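Local structure of MdcA (Pseudomonas aeruginosa, 5VIT) at residues E479-V487 against R504-A512. The protein probably serves as the transferase subunit of malonate decarboxylase, exchanging the acetyl group on the acyl carrier protein for malonyl. Residues are numbered along the deposited sequence; the frame is centred on the assembly and turned at random.
Sequences ERQAMIAAV and RMRREGLIA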
loop_
_atom_site.group_PDB
_atom_site.type_symbol
_atom_site.label_atom_id
_atom_site.label_comp_id
_atom_site.label_asym_id
_atom_site.label_seq_id
_atom_site.Cartn_x
_atom_site.Cartn_y
_atom_site.Cartn_z
ATOM N N GLU A 479 1.205 -9.638 -13.509
ATOM C CA GLU A 479 1.143 -8.419 -12.710
ATOM C C GLU A 479 0.442 -8.696 -11.384
ATOM O O GLU A 479 0.848 -8.202 -10.330
ATOM C CB GLU A 479 0.427 -7.305 -13.473
ATOM C CG GLU A 479 0.399 -6.014 -12.693
ATOM C CD GLU A 479 -0.245 -4.897 -13.461
ATOM O OE1 GLU A 479 0.101 -3.731 -13.178
ATOM O OE2 GLU A 479 -1.083 -5.194 -14.350
ATOM N N ARG A 480 -0.599 -9.515 -11.452
ATOM C CA ARG A 480 -1.320 -9.987 -10.279
ATOM C C ARG A 480 -0.407 -10.745 -9.307
ATOM O O ARG A 480 -0.463 -10.517 -8.092
ATOM C CB ARG A 480 -2.471 -10.872 -10.726
ATOM C CG ARG A 480 -3.399 -11.317 -9.632
ATOM C CD ARG A 480 -4.637 -11.863 -10.277
ATOM N NE ARG A 480 -4.683 -13.300 -10.201
ATOM C CZ ARG A 480 -5.136 -14.097 -11.160
ATOM N NH1 ARG A 480 -5.568 -13.596 -12.304
ATOM N NH2 ARG A 480 -5.145 -15.409 -10.964
ATOM N N GLN A 481 0.439 -11.624 -9.845
ATOM C CA GLN A 481 1.456 -12.316 -9.052
ATOM C C GLN A 481 2.385 -11.315 -8.366
ATOM O O GLN A 481 2.719 -11.475 -7.185
ATOM C CB GLN A 481 2.288 -13.276 -9.930
ATOM C CG GLN A 481 1.477 -14.454 -10.469
ATOM C CD GLN A 481 2.148 -15.145 -11.648
ATOM O OE1 GLN A 481 3.112 -14.638 -12.204
ATOM N NE2 GLN A 481 1.628 -16.305 -12.034
ATOM N N ALA A 482 2.808 -10.290 -9.104
ATOM C CA ALA A 482 3.730 -9.311 -8.538
ATOM C C ALA A 482 3.059 -8.600 -7.368
ATOM O O ALA A 482 3.677 -8.359 -6.334
ATOM C CB ALA A 482 4.183 -8.289 -9.599
ATOM N N MET A 483 1.791 -8.270 -7.541
ATOM C CA MET A 483 1.069 -7.536 -6.510
ATOM C C MET A 483 0.896 -8.394 -5.262
ATOM O O MET A 483 1.113 -7.915 -4.147
ATOM C CB MET A 483 -0.281 -7.048 -7.043
ATOM C CG MET A 483 -0.127 -6.132 -8.261
ATOM S SD MET A 483 -1.677 -5.825 -9.146
ATOM C CE MET A 483 -2.515 -5.070 -7.802
ATOM N N ILE A 484 0.539 -9.665 -5.448
ATOM C CA ILE A 484 0.369 -10.571 -4.316
ATOM C C ILE A 484 1.699 -10.706 -3.568
ATOM O O ILE A 484 1.750 -10.590 -2.339
ATOM C CB ILE A 484 -0.152 -11.957 -4.767
ATOM C CG1 ILE A 484 -1.622 -11.833 -5.215
ATOM C CG2 ILE A 484 -0.012 -12.995 -3.640
ATOM C CD1 ILE A 484 -2.091 -12.905 -6.193
ATOM N N ALA A 485 2.779 -10.913 -4.312
ATOM C CA ALA A 485 4.092 -11.055 -3.697
ATOM C C ALA A 485 4.479 -9.795 -2.891
ATOM O O ALA A 485 5.084 -9.907 -1.818
ATOM C CB ALA A 485 5.161 -11.373 -4.778
ATOM N N ALA A 486 4.127 -8.610 -3.396
ATOM C CA ALA A 486 4.418 -7.358 -2.673
ATOM C C ALA A 486 3.762 -7.254 -1.293
ATOM O O ALA A 486 4.222 -6.498 -0.453
ATOM C CB ALA A 486 4.007 -6.156 -3.503
ATOM N N VAL A 487 2.690 -7.992 -1.035
ATOM C CA VAL A 487 2.086 -7.899 0.290
ATOM C C VAL A 487 2.132 -9.223 1.033
ATOM O O VAL A 487 1.500 -9.366 2.056
ATOM C CB VAL A 487 0.617 -7.411 0.236
ATOM C CG1 VAL A 487 0.545 -6.086 -0.489
ATOM C CG2 VAL A 487 -0.275 -8.442 -0.424
ATOM N N ARG A 504 7.347 1.986 -6.649
ATOM C CA ARG A 504 6.599 2.109 -7.885
ATOM C C ARG A 504 5.175 1.571 -7.763
ATOM O O ARG A 504 4.222 2.196 -8.244
ATOM C CB ARG A 504 7.342 1.375 -9.000
ATOM C CG ARG A 504 6.601 1.289 -10.325
ATOM C CD ARG A 504 7.612 1.276 -11.445
ATOM N NE ARG A 504 7.076 1.930 -12.627
ATOM C CZ ARG A 504 7.649 2.962 -13.237
ATOM N NH1 ARG A 504 8.787 3.477 -12.775
ATOM N NH2 ARG A 504 7.070 3.475 -14.315
ATOM N N MET A 505 5.028 0.409 -7.128
ATOM C CA MET A 505 3.710 -0.190 -6.982
ATOM C C MET A 505 2.835 0.684 -6.093
ATOM O O MET A 505 1.639 0.843 -6.350
ATOM C CB MET A 505 3.835 -1.601 -6.436
ATOM C CG MET A 505 4.660 -2.489 -7.382
ATOM S SD MET A 505 4.824 -4.203 -6.862
ATOM C CE MET A 505 3.176 -4.805 -7.190
ATOM N N ARG A 506 3.447 1.286 -5.079
ATOM C CA ARG A 506 2.753 2.229 -4.203
ATOM C C ARG A 506 2.238 3.457 -4.961
ATOM O O ARG A 506 1.061 3.817 -4.902
ATOM C CB ARG A 506 3.690 2.688 -3.099
ATOM C CG ARG A 506 4.122 1.584 -2.161
ATOM C CD ARG A 506 3.939 2.075 -0.782
ATOM N NE ARG A 506 5.149 2.490 -0.119
ATOM C CZ ARG A 506 5.185 3.382 0.866
ATOM N NH1 ARG A 506 4.076 3.994 1.266
ATOM N NH2 ARG A 506 6.343 3.677 1.433
ATOM N N ARG A 507 3.166 4.092 -5.661
ATOM C CA ARG A 507 2.901 5.269 -6.447
ATOM C C ARG A 507 1.848 5.034 -7.541
ATOM O O ARG A 507 0.992 5.881 -7.756
ATOM C CB ARG A 507 4.205 5.760 -7.058
ATOM C CG ARG A 507 4.151 7.174 -7.589
ATOM C CD ARG A 507 5.526 7.617 -8.081
ATOM N NE ARG A 507 6.258 6.560 -8.793
ATOM C CZ ARG A 507 5.945 6.218 -10.051
ATOM N NH1 ARG A 507 4.943 6.869 -10.688
ATOM N NH2 ARG A 507 6.616 5.250 -10.706
ATOM N N GLU A 508 1.899 3.885 -8.209
ATOM C CA GLU A 508 0.915 3.555 -9.242
ATOM C C GLU A 508 -0.438 3.103 -8.684
ATOM O O GLU A 508 -1.380 2.892 -9.437
ATOM C CB GLU A 508 1.482 2.495 -10.177
ATOM C CG GLU A 508 2.684 3.040 -10.933
ATOM C CD GLU A 508 3.283 2.064 -11.897
ATOM O OE1 GLU A 508 2.911 0.875 -11.843
ATOM O OE2 GLU A 508 4.132 2.489 -12.710
ATOM N N GLY A 509 -0.535 2.974 -7.364
ATOM C CA GLY A 509 -1.772 2.544 -6.740
ATOM C C GLY A 509 -2.062 1.057 -6.835
ATOM O O GLY A 509 -3.182 0.644 -6.564
ATOM N N LEU A 510 -1.070 0.254 -7.221
ATOM C CA LEU A 510 -1.224 -1.208 -7.313
ATOM C C LEU A 510 -1.320 -1.819 -5.921
ATOM O O LEU A 510 -2.081 -2.772 -5.677
ATOM C CB LEU A 510 -0.053 -1.834 -8.086
ATOM C CG LEU A 510 0.151 -1.351 -9.532
ATOM C CD1 LEU A 510 1.273 -2.135 -10.263
ATOM C CD2 LEU A 510 -1.172 -1.425 -10.312
ATOM N N ILE A 511 -0.532 -1.265 -5.003
ATOM C CA ILE A 511 -0.625 -1.639 -3.606
ATOM C C ILE A 511 -0.704 -0.381 -2.764
ATOM O O ILE A 511 -0.309 0.703 -3.198
ATOM C CB ILE A 511 0.573 -2.489 -3.145
ATOM C CG1 ILE A 511 1.806 -1.610 -2.908
ATOM C CG2 ILE A 511 0.887 -3.598 -4.165
ATOM C CD1 ILE A 511 3.079 -2.393 -2.596
ATOM N N ALA A 512 -1.252 -0.529 -1.569
ATOM C CA ALA A 512 -1.214 0.528 -0.570
ATOM C C ALA A 512 -0.623 -0.046 0.705
ATOM O O ALA A 512 -1.082 -1.075 1.200
ATOM C CB ALA A 512 -2.612 1.083 -0.310
#
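The carboxylate of E479 meets L510 through OE1, which lies 3.5 Å from L510 CD1 and farther from CD2, the side chains crossing at about a right angle. Extended, with CG anti to the backbone N (chi1 -178°), E479 reaches across to the leucine methyls, while R475 holds the same OE1 in a salt bridge. Earlier, on helix 502-507, R507 turns the edge of its guanidinium to a face of R504's, its NH2 standing 3.4 Å above the R504 plane, offset toward the rim. R504 NE forms a salt bridge with E508 OE2 (3.0 Å), its hydrogen bond weak; E508 OE2 has a second, basic partner on another protein chain, and R504 NH2 an acidic one on a further chain.

M483, M505, L510 and I511 bury most of the surface. M505 ends over the helix backbone, its CE 3.5 Å from M483 CA and 3.7 Å from M483 CG. M483 crosses M505 obliquely and continues to L510: its bend at chi3 (61°) brings CE to 3.2 Å from L510 O. A486 CB points at 504-512 and touches M505 SD and I511 CD1, 4.0 Å from each, with I511 CG2 close by; V487 touches I511 more loosely.

A Schellman motif closes helix 502-507: G509 takes positive phi, L510 N bonds to M505 O and G509 N to R506 O, turning L510 and I511 toward helix 477-486. That helix thus packs against the end of helix 502-507, strand 511-512, outermost in this chain's mixed sheet, and its antiparallel neighbour 467-469, whose A469 lies against M483 and V487.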